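Local coordinates for protein superoxide dismutase [Mn], mitochondrial (Saccharomyces cerevisiae, PDB 3BFR) that probably converts superoxide radicals to hydrogen peroxide and oxygen, using one manganese ion per subunit, and so protects mitochondria from oxidative damage, at residues W17-L22 and I30-Y35; F86-L91 and Q162-G167; W141-K146 and L172-A177. All coordinates share one frame; numbering follows the deposited sequence.

Interaction 1: residues W17-L22 and I30-Y35; sequences WDFGAL and INELHY. With MN3 (manganese (III) ion), chain B.
W17 reaches N31 with the far corner of its indole, W17 CZ3 lying 4.0 Å from N31 ND2, where the N-terminal loop of this iron/manganese superoxide dismutase folds back on the first helix of the alpha-hairpin domain, helix 28-62. The indole NE1 is bonded to the backbone oxygen of L96, beyond the second hairpin helix, and the ring also touches W93 of that helix.

F19 carries most of the contact, from within an Asx turn in which D18 OD2 accepts from G20 N. The carbonyl oxygen of F19 receives ND2 of the buried N31 at 3.0 Å and 170°, a nearly straight bond that lies in both the carbonyl plane and the amide plane, which favours this rotation of the amide. The phenyl ring lies flat against the helix backbone. E32 CA stands 3.6 Å over the centre of the F19 ring in a CH-pi contact, and E32 CB meets F19 CD2 on that same face at 3.5 Å. F19 CE1 comes 3.8 Å from Y35 CD2, which lies at the edge of the phenyl ring, near its plane. The hydroxyl of Y35 is held elsewhere, by P13 O.

At the end of the loop L22 brings CD1 to 3.8 Å from N31 ND2, an apolar neighbour for the amide that F19 holds. The helical turn so covered also carries H34, which has CG anti to its backbone N (chi1 -152°) and binds manganese through NE2 at 2.3 Å.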
loop_
_atom_site.group_PDB
_atom_site.type_symbol
_atom_site.label_atom_id
_atom_site.label_comp_id
_atom_site.label_asym_id
_atom_site.label_seq_id
_atom_site.Cartn_x
_atom_site.Cartn_y
_atom_site.Cartn_z
ATOM N N TRP A 17 -0.020 -28.698 -22.115
ATOM C CA TRP A 17 -1.219 -29.521 -22.211
ATOM C C TRP A 17 -2.342 -28.700 -22.854
ATOM O O TRP A 17 -2.263 -27.469 -22.906
ATOM C CB TRP A 17 -1.637 -30.046 -20.827
ATOM C CG TRP A 17 -1.194 -29.185 -19.651
ATOM C CD1 TRP A 17 -0.072 -29.363 -18.880
ATOM C CD2 TRP A 17 -1.863 -28.029 -19.117
ATOM N NE1 TRP A 17 -0.003 -28.392 -17.908
ATOM C CE2 TRP A 17 -1.087 -27.561 -18.028
ATOM C CE3 TRP A 17 -3.040 -27.342 -19.454
ATOM C CZ2 TRP A 17 -1.450 -26.436 -17.275
ATOM C CZ3 TRP A 17 -3.401 -26.223 -18.704
ATOM C CH2 TRP A 17 -2.604 -25.780 -17.628
ATOM N N ASP A 18 -3.373 -29.375 -23.364
ATOM C CA ASP A 18 -4.531 -28.668 -23.919
ATOM C C ASP A 18 -5.362 -28.021 -22.794
ATOM O O ASP A 18 -5.266 -28.431 -21.639
ATOM C CB ASP A 18 -5.383 -29.594 -24.802
ATOM C CG ASP A 18 -6.301 -30.494 -23.998
ATOM O OD1 ASP A 18 -5.850 -31.573 -23.564
ATOM O OD2 ASP A 18 -7.478 -30.123 -23.809
ATOM N N PHE A 19 -6.176 -27.025 -23.140
ATOM C CA PHE A 19 -6.940 -26.241 -22.153
ATOM C C PHE A 19 -7.800 -27.062 -21.186
ATOM O O PHE A 19 -7.978 -26.677 -20.030
ATOM C CB PHE A 19 -7.811 -25.179 -22.847
ATOM C CG PHE A 19 -7.029 -24.127 -23.593
ATOM C CD1 PHE A 19 -5.821 -23.644 -23.096
ATOM C CD2 PHE A 19 -7.518 -23.599 -24.785
ATOM C CE1 PHE A 19 -5.111 -22.665 -23.785
ATOM C CE2 PHE A 19 -6.811 -22.616 -25.481
ATOM C CZ PHE A 19 -5.607 -22.154 -24.981
ATOM N N GLY A 20 -8.330 -28.186 -21.660
ATOM C CA GLY A 20 -9.252 -28.997 -20.867
ATOM C C GLY A 20 -8.607 -30.086 -20.022
ATOM O O GLY A 20 -9.311 -30.889 -19.407
ATOM N N ALA A 21 -7.275 -30.101 -19.982
ATOM C CA ALA A 21 -6.511 -31.174 -19.319
ATOM C C ALA A 21 -6.634 -31.184 -17.796
ATOM O O ALA A 21 -6.399 -32.218 -17.156
ATOM C CB ALA A 21 -5.043 -31.118 -19.729
ATOM N N LEU A 22 -7.013 -30.043 -17.222
ATOM C CA LEU A 22 -7.152 -29.921 -15.771
ATOM C C LEU A 22 -8.595 -30.109 -15.288
ATOM O O LEU A 22 -8.885 -29.952 -14.095
ATOM C CB LEU A 22 -6.575 -28.582 -15.278
ATOM C CG LEU A 22 -5.191 -28.132 -15.760
ATOM C CD1 LEU A 22 -4.789 -26.838 -15.077
ATOM C CD2 LEU A 22 -4.110 -29.207 -15.562
ATOM N N ILE A 30 -12.103 -21.610 -18.713
ATOM C CA ILE A 30 -11.241 -20.741 -17.902
ATOM C C ILE A 30 -9.814 -20.685 -18.449
ATOM O O ILE A 30 -9.268 -19.596 -18.649
ATOM C CB ILE A 30 -11.232 -21.156 -16.409
ATOM C CG1 ILE A 30 -12.572 -20.793 -15.758
ATOM C CG2 ILE A 30 -10.067 -20.487 -15.659
ATOM C CD1 ILE A 30 -12.743 -21.317 -14.341
ATOM N N ASN A 31 -9.225 -21.854 -18.701
ATOM C CA ASN A 31 -7.830 -21.927 -19.150
ATOM C C ASN A 31 -7.588 -21.214 -20.482
ATOM O O ASN A 31 -6.566 -20.550 -20.653
ATOM C CB ASN A 31 -7.324 -23.379 -19.189
ATOM C CG ASN A 31 -6.947 -23.905 -17.809
ATOM O OD1 ASN A 31 -6.549 -23.141 -16.925
ATOM N ND2 ASN A 31 -7.069 -25.219 -17.621
ATOM N N GLU A 32 -8.540 -21.329 -21.409
ATOM C CA GLU A 32 -8.431 -20.629 -22.696
ATOM C C GLU A 32 -8.353 -19.118 -22.492
ATOM O O GLU A 32 -7.449 -18.464 -23.013
ATOM C CB GLU A 32 -9.580 -20.988 -23.649
ATOM C CG GLU A 32 -9.564 -20.154 -24.953
ATOM C CD GLU A 32 -10.443 -20.718 -26.059
ATOM O OE1 GLU A 32 -11.245 -21.642 -25.794
ATOM O OE2 GLU A 32 -10.330 -20.234 -27.210
ATOM N N LEU A 33 -9.296 -18.576 -21.726
ATOM C CA LEU A 33 -9.337 -17.141 -21.434
ATOM C C LEU A 33 -8.139 -16.666 -20.624
ATOM O O LEU A 33 -7.560 -15.631 -20.927
ATOM C CB LEU A 33 -10.629 -16.781 -20.695
ATOM C CG LEU A 33 -11.915 -16.806 -21.526
ATOM C CD1 LEU A 33 -13.120 -16.865 -20.617
ATOM C CD2 LEU A 33 -11.996 -15.608 -22.469
ATOM N N HIS A 34 -7.790 -17.425 -19.586
ATOM C CA HIS A 34 -6.682 -17.102 -18.682
ATOM C C HIS A 34 -5.338 -16.991 -19.425
ATOM O O HIS A 34 -4.520 -16.106 -19.146
ATOM C CB HIS A 34 -6.589 -18.199 -17.623
ATOM C CG HIS A 34 -6.022 -17.748 -16.315
ATOM N ND1 HIS A 34 -6.018 -18.559 -15.200
ATOM C CD2 HIS A 34 -5.460 -16.577 -15.934
ATOM C CE1 HIS A 34 -5.457 -17.912 -14.194
ATOM N NE2 HIS A 34 -5.116 -16.705 -14.611
ATOM N N TYR A 35 -5.130 -17.904 -20.369
ATOM C CA TYR A 35 -3.916 -17.961 -21.187
ATOM C C TYR A 35 -3.957 -17.008 -22.394
ATOM O O TYR A 35 -3.089 -16.140 -22.534
ATOM C CB TYR A 35 -3.693 -19.413 -21.636
ATOM C CG TYR A 35 -2.493 -19.666 -22.519
ATOM C CD1 TYR A 35 -1.220 -19.842 -21.969
ATOM C CD2 TYR A 35 -2.637 -19.770 -23.905
ATOM C CE1 TYR A 35 -0.121 -20.101 -22.776
ATOM C CE2 TYR A 35 -1.542 -20.024 -24.724
ATOM C CZ TYR A 35 -0.288 -20.191 -24.153
ATOM O OH TYR A 35 0.795 -20.435 -24.963
HETATM MN MN MN3 B . -4.560 -14.836 -13.451
HETATM O O HOH W 1 -4.023 -13.282 -12.054
#

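Interaction 2: residues F86-L91 and Q162-G167; sequences FTNHCL and QDTVTG. With MN3 (manganese (III) ion), chain B.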
loop_
_atom_site.group_PDB
_atom_site.type_symbol
_atom_site.label_atom_id
_atom_site.label_comp_id
_atom_site.label_asym_id
_atom_site.label_seq_id
_atom_site.Cartn_x
_atom_site.Cartn_y
_atom_site.Cartn_z
ATOM N N PHE A 86 3.138 -11.321 -16.128
ATOM C CA PHE A 86 3.871 -12.244 -16.999
ATOM C C PHE A 86 4.536 -13.373 -16.203
ATOM O O PHE A 86 4.350 -14.551 -16.512
ATOM C CB PHE A 86 4.916 -11.490 -17.847
ATOM C CG PHE A 86 5.893 -12.400 -18.555
ATOM C CD1 PHE A 86 5.461 -13.269 -19.563
ATOM C CD2 PHE A 86 7.244 -12.397 -18.211
ATOM C CE1 PHE A 86 6.361 -14.116 -20.213
ATOM C CE2 PHE A 86 8.149 -13.245 -18.858
ATOM C CZ PHE A 86 7.704 -14.101 -19.860
ATOM N N THR A 87 5.310 -13.007 -15.185
ATOM C CA THR A 87 6.060 -13.994 -14.396
ATOM C C THR A 87 5.140 -14.924 -13.598
ATOM O O THR A 87 5.311 -16.138 -13.637
ATOM C CB THR A 87 7.158 -13.345 -13.499
ATOM O OG1 THR A 87 7.763 -14.344 -12.665
ATOM C CG2 THR A 87 6.593 -12.284 -12.602
ATOM N N ASN A 88 4.156 -14.350 -12.905
ATOM C CA ASN A 88 3.257 -15.132 -12.058
ATOM C C ASN A 88 2.509 -16.212 -12.817
ATOM O O ASN A 88 2.378 -17.327 -12.323
ATOM C CB ASN A 88 2.260 -14.240 -11.302
ATOM C CG ASN A 88 2.899 -13.472 -10.162
ATOM O OD1 ASN A 88 3.975 -13.827 -9.678
ATOM N ND2 ASN A 88 2.231 -12.407 -9.723
ATOM N N HIS A 89 2.019 -15.886 -14.015
ATOM C CA HIS A 89 1.265 -16.866 -14.801
ATOM C C HIS A 89 2.168 -17.942 -15.407
ATOM O O HIS A 89 1.755 -19.093 -15.541
ATOM C CB HIS A 89 0.397 -16.189 -15.864
ATOM C CG HIS A 89 -0.763 -15.438 -15.288
ATOM N ND1 HIS A 89 -0.653 -14.144 -14.831
ATOM C CD2 HIS A 89 -2.045 -15.811 -15.062
ATOM C CE1 HIS A 89 -1.819 -13.746 -14.353
ATOM N NE2 HIS A 89 -2.681 -14.738 -14.484
ATOM N N CYS A 90 3.393 -17.563 -15.763
ATOM C CA CYS A 90 4.395 -18.534 -16.195
ATOM C C CYS A 90 4.637 -19.565 -15.101
ATOM O O CYS A 90 4.590 -20.764 -15.364
ATOM C CB CYS A 90 5.706 -17.847 -16.568
ATOM S SG CYS A 90 5.707 -17.051 -18.189
ATOM N N LEU A 91 4.883 -19.087 -13.878
ATOM C CA LEU A 91 5.016 -19.958 -12.705
ATOM C C LEU A 91 3.775 -20.827 -12.516
ATOM O O LEU A 91 3.884 -22.031 -12.266
ATOM C CB LEU A 91 5.270 -19.131 -11.434
ATOM C CG LEU A 91 6.594 -18.376 -11.249
ATOM C CD1 LEU A 91 6.490 -17.383 -10.095
ATOM C CD2 LEU A 91 7.773 -19.339 -11.028
ATOM N N GLN A 162 -0.749 -8.131 -9.097
ATOM C CA GLN A 162 0.306 -8.936 -9.732
ATOM C C GLN A 162 1.671 -8.774 -9.064
ATOM O O GLN A 162 2.709 -8.992 -9.698
ATOM C CB GLN A 162 0.407 -8.667 -11.244
ATOM C CG GLN A 162 -0.835 -9.040 -12.063
ATOM C CD GLN A 162 -1.222 -10.505 -11.967
ATOM O OE1 GLN A 162 -0.459 -11.339 -11.468
ATOM N NE2 GLN A 162 -2.414 -10.829 -12.446
ATOM N N ASP A 163 1.671 -8.397 -7.786
ATOM C CA ASP A 163 2.896 -8.381 -7.002
ATOM C C ASP A 163 3.429 -9.812 -6.917
ATOM O O ASP A 163 2.659 -10.776 -6.949
ATOM C CB ASP A 163 2.666 -7.811 -5.599
ATOM C CG ASP A 163 2.320 -6.318 -5.605
ATOM O OD1 ASP A 163 2.326 -5.683 -6.683
ATOM O OD2 ASP A 163 2.026 -5.782 -4.514
ATOM N N THR A 164 4.747 -9.948 -6.826
ATOM C CA THR A 164 5.362 -11.268 -6.829
ATOM C C THR A 164 6.402 -11.423 -5.716
ATOM O O THR A 164 6.682 -10.473 -4.978
ATOM C CB THR A 164 5.974 -11.605 -8.228
ATOM O OG1 THR A 164 6.267 -13.008 -8.304
ATOM C CG2 THR A 164 7.238 -10.794 -8.497
ATOM N N VAL A 165 6.955 -12.628 -5.596
ATOM C CA VAL A 165 8.062 -12.886 -4.672
ATOM C C VAL A 165 9.407 -12.722 -5.379
ATOM O O VAL A 165 9.657 -13.337 -6.422
ATOM C CB VAL A 165 7.958 -14.281 -3.989
ATOM C CG1 VAL A 165 6.856 -14.274 -2.951
ATOM C CG2 VAL A 165 7.713 -15.382 -5.007
ATOM N N THR A 166 10.258 -11.874 -4.816
ATOM C CA THR A 166 11.571 -11.590 -5.404
ATOM C C THR A 166 12.694 -11.868 -4.406
ATOM O O THR A 166 12.439 -12.125 -3.225
ATOM C CB THR A 166 11.680 -10.119 -5.872
ATOM O OG1 THR A 166 11.384 -9.244 -4.775
ATOM C CG2 THR A 166 10.717 -9.834 -7.026
ATOM N N GLY A 167 13.933 -11.824 -4.892
ATOM C CA GLY A 167 15.111 -11.925 -4.026
ATOM C C GLY A 167 15.245 -13.270 -3.342
ATOM O O GLY A 167 15.283 -14.300 -4.021
HETATM MN MN MN3 B . -4.560 -14.836 -13.451
HETATM O O HOH W 1 -4.023 -13.282 -12.054
#
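N88 and T164 meet side chain to side chain where the second helix of the alpha-hairpin domain, helix 66-94, faces the loop between strands 153-160 and 169-176 of the C-terminal domain. The contact thus joins the two domains of the manganese superoxide dismutase fold, beside the metal site.

Hydrogen bonds do most of the work, and they converge on the buried amide of N88. N88 OD1 accepts from T164 OG1 at 2.8 Å, the hydroxyl lying in the carbonyl plane. The hydroxyl is placed there by a chi1 of -166°, which sets OG1 anti to the backbone N of T164. On the other branch, N88 ND2 gives a bond of 3.2 Å to D163 O; the acceptor lies close to the amide plane, although ND2 itself stands well above the carbonyl plane of D163. A weak bond of 3.4 Å runs from N88 ND2 to OE1 of Q162. With both ends of the amide engaged, its orientation is settled. The D163 carboxylate has its own partner, OD1 forming a salt bridge with K80 NZ.

Van der Waals contact is slighter. NE2 of Q162 sits at the edge of the H89 imidazole, near its plane and 3.5 Å from H89 CE1, with the amide and ring planes turned 49° apart.

The remaining bonds belong to the metal site. H89 binds manganese through NE2 at 2.1 Å, and its ND1 is bonded to G85 O, which, with the metal bond, fixes the ring's rotation. Q162 works in the second shell: W141 NE1 bonds to its OE1, and its NE2 donates to the metal-bound water, 3.0 Å from Q162 NE2 to the water oxygen.

Interaction 3: residues W141-K146 and L172-A177; sequences WAFIVK and LVAIDA. With MN3 (manganese (III) ion), chain B.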
loop_
_atom_site.group_PDB
_atom_site.type_symbol
_atom_site.label_atom_id
_atom_site.label_comp_id
_atom_site.label_asym_id
_atom_site.label_seq_id
_atom_site.Cartn_x
_atom_site.Cartn_y
_atom_site.Cartn_z
ATOM N N TRP A 141 -2.430 -13.422 -5.065
ATOM C CA TRP A 141 -1.804 -14.731 -5.171
ATOM C C TRP A 141 -1.443 -15.254 -3.789
ATOM O O TRP A 141 -1.282 -14.472 -2.851
ATOM C CB TRP A 141 -0.510 -14.621 -5.999
ATOM C CG TRP A 141 -0.731 -14.265 -7.432
ATOM C CD1 TRP A 141 -0.971 -13.023 -7.944
ATOM C CD2 TRP A 141 -0.721 -15.166 -8.549
ATOM N NE1 TRP A 141 -1.127 -13.094 -9.310
ATOM C CE2 TRP A 141 -0.979 -14.398 -9.707
ATOM C CE3 TRP A 141 -0.514 -16.546 -8.684
ATOM C CZ2 TRP A 141 -1.049 -14.965 -10.984
ATOM C CZ3 TRP A 141 -0.586 -17.111 -9.953
ATOM C CH2 TRP A 141 -0.843 -16.318 -11.088
ATOM N N ALA A 142 -1.330 -16.574 -3.662
ATOM C CA ALA A 142 -0.542 -17.159 -2.574
ATOM C C ALA A 142 0.624 -17.937 -3.171
ATOM O O ALA A 142 0.480 -18.582 -4.216
ATOM C CB ALA A 142 -1.390 -18.055 -1.670
ATOM N N PHE A 143 1.774 -17.856 -2.509
ATOM C CA PHE A 143 2.975 -18.580 -2.919
ATOM C C PHE A 143 3.511 -19.421 -1.765
ATOM O O PHE A 143 3.732 -18.904 -0.665
ATOM C CB PHE A 143 4.089 -17.619 -3.347
ATOM C CG PHE A 143 3.750 -16.747 -4.521
ATOM C CD1 PHE A 143 4.032 -17.165 -5.823
ATOM C CD2 PHE A 143 3.187 -15.486 -4.328
ATOM C CE1 PHE A 143 3.740 -16.346 -6.920
ATOM C CE2 PHE A 143 2.891 -14.664 -5.412
ATOM C CZ PHE A 143 3.167 -15.095 -6.713
ATOM N N ILE A 144 3.717 -20.711 -2.015
ATOM C CA ILE A 144 4.551 -21.520 -1.136
ATOM C C ILE A 144 5.984 -21.220 -1.563
ATOM O O ILE A 144 6.327 -21.352 -2.742
ATOM C CB ILE A 144 4.221 -23.033 -1.215
ATOM C CG1 ILE A 144 2.720 -23.258 -0.972
ATOM C CG2 ILE A 144 5.092 -23.828 -0.213
ATOM C CD1 ILE A 144 2.235 -24.696 -1.160
ATOM N N VAL A 145 6.804 -20.774 -0.611
ATOM C CA VAL A 145 8.140 -20.278 -0.928
ATOM C C VAL A 145 9.234 -21.018 -0.161
ATOM O O VAL A 145 8.970 -21.621 0.877
ATOM C CB VAL A 145 8.288 -18.735 -0.674
ATOM C CG1 VAL A 145 7.363 -17.920 -1.591
ATOM C CG2 VAL A 145 8.051 -18.382 0.799
ATOM N N LYS A 146 10.451 -20.972 -0.696
ATOM C CA LYS A 146 11.640 -21.339 0.059
ATOM C C LYS A 146 12.381 -20.039 0.364
ATOM O O LYS A 146 12.723 -19.293 -0.552
ATOM C CB LYS A 146 12.532 -22.285 -0.750
ATOM C CG LYS A 146 13.808 -22.713 -0.032
ATOM C CD LYS A 146 14.711 -23.556 -0.940
ATOM C CE LYS A 146 15.838 -24.206 -0.145
ATOM N NZ LYS A 146 16.700 -25.097 -1.004
ATOM N N LEU A 172 7.767 -21.748 -5.065
ATOM C CA LEU A 172 7.715 -23.193 -5.293
ATOM C C LEU A 172 6.376 -23.578 -5.902
ATOM O O LEU A 172 6.330 -24.350 -6.859
ATOM C CB LEU A 172 7.954 -23.973 -3.994
ATOM C CG LEU A 172 9.134 -23.570 -3.099
ATOM C CD1 LEU A 172 9.144 -24.432 -1.848
ATOM C CD2 LEU A 172 10.463 -23.682 -3.829
ATOM N N VAL A 173 5.295 -23.051 -5.326
ATOM C CA VAL A 173 3.948 -23.209 -5.874
ATOM C C VAL A 173 3.235 -21.856 -5.869
ATOM O O VAL A 173 3.092 -21.227 -4.812
ATOM C CB VAL A 173 3.081 -24.220 -5.080
ATOM C CG1 VAL A 173 1.684 -24.324 -5.700
ATOM C CG2 VAL A 173 3.735 -25.602 -5.014
ATOM N N ALA A 174 2.809 -21.421 -7.053
ATOM C CA ALA A 174 1.988 -20.224 -7.220
ATOM C C ALA A 174 0.530 -20.617 -7.439
ATOM O O ALA A 174 0.235 -21.497 -8.261
ATOM C CB ALA A 174 2.500 -19.384 -8.400
ATOM N N ILE A 175 -0.372 -19.986 -6.685
ATOM C CA ILE A 175 -1.812 -20.205 -6.843
ATOM C C ILE A 175 -2.512 -18.874 -7.080
ATOM O O ILE A 175 -2.445 -17.966 -6.243
ATOM C CB ILE A 175 -2.474 -20.910 -5.619
ATOM C CG1 ILE A 175 -1.724 -22.197 -5.218
ATOM C CG2 ILE A 175 -3.962 -21.173 -5.894
ATOM C CD1 ILE A 175 -1.870 -23.371 -6.193
ATOM N N ASP A 176 -3.183 -18.781 -8.228
ATOM C CA ASP A 176 -3.881 -17.568 -8.645
ATOM C C ASP A 176 -5.196 -17.430 -7.889
ATOM O O ASP A 176 -6.022 -18.338 -7.920
ATOM C CB ASP A 176 -4.136 -17.628 -10.159
ATOM C CG ASP A 176 -4.460 -16.275 -10.759
ATOM O OD1 ASP A 176 -4.577 -16.208 -12.005
ATOM O OD2 ASP A 176 -4.597 -15.280 -10.009
ATOM N N ALA A 177 -5.371 -16.295 -7.209
ATOM C CA ALA A 177 -6.607 -15.986 -6.473
ATOM C C ALA A 177 -7.446 -14.869 -7.119
ATOM O O ALA A 177 -8.465 -14.456 -6.561
ATOM C CB ALA A 177 -6.288 -15.640 -5.005
HETATM MN MN MN3 B . -4.560 -14.836 -13.451
HETATM O O HOH W 1 -4.023 -13.282 -12.054
#
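Strands 141-146 and 173-176 run antiparallel at 174°, their axes 4.9 Å apart, with A142 and I175 forming a hydrogen-bonded pair in which each N gives to the other's O. At the I144 end of the pairing, I144 O accepts from both L172 N, at 2.8 Å, and V173 N, so that two residues face one: a classic beta bulge. These are the central strand and one outer strand of the three-stranded antiparallel sheet in the C-terminal domain of iron/manganese superoxide dismutases.

On one face I144 and V173 lie side by side, CD1 of I144 being 4.0 Å from CB of V173, both packing against W203 of helix 203-212. On the other, A174 CB meets F143 CE1 at 3.6 Å and lies 4.1 Å from W141 CZ3. With CG beside its backbone N (chi1 -66°), W141 lays its six-membered ring over the D176 side chain, its NE1 being bonded to Q162 OE1; ring and carboxylate are stacked with planes 3° apart, and D176 CA makes a CH-pi contact 3.8 Å from the W141 ring centroid. An alanine in place of W141 is likely to leave the D176 carboxylate without its flat cover and Q162 OE1 without its indole partner. D176 OD1 binds manganese at 2.0 Å, whereas D176 OD2 takes a bond from W178 N and another, 2.9 Å long, from the oxygen of the metal-bound water.

Interaction 1 closes first along the chain, within the alpha-hairpin domain; interactions 2 and 3 then interleave, 86-91 being followed by 141-146, 162-167 and 172-177. The centres of interactions 2 and 3 lie about 9 Å apart, and each is about 19 Å from that of interaction 1. All three nevertheless converge on one manganese, with H34 from helix 28-62, H89 from helix 66-94 and D176 from strand 169-176; H180 completes the protein ligands. Interactions 2 and 3 are also joined directly, N88 CB packing 3.4 Å from W141 CZ2. The metal is therefore held between the helical hairpin and the C-terminal alpha/beta domain, and depends on both.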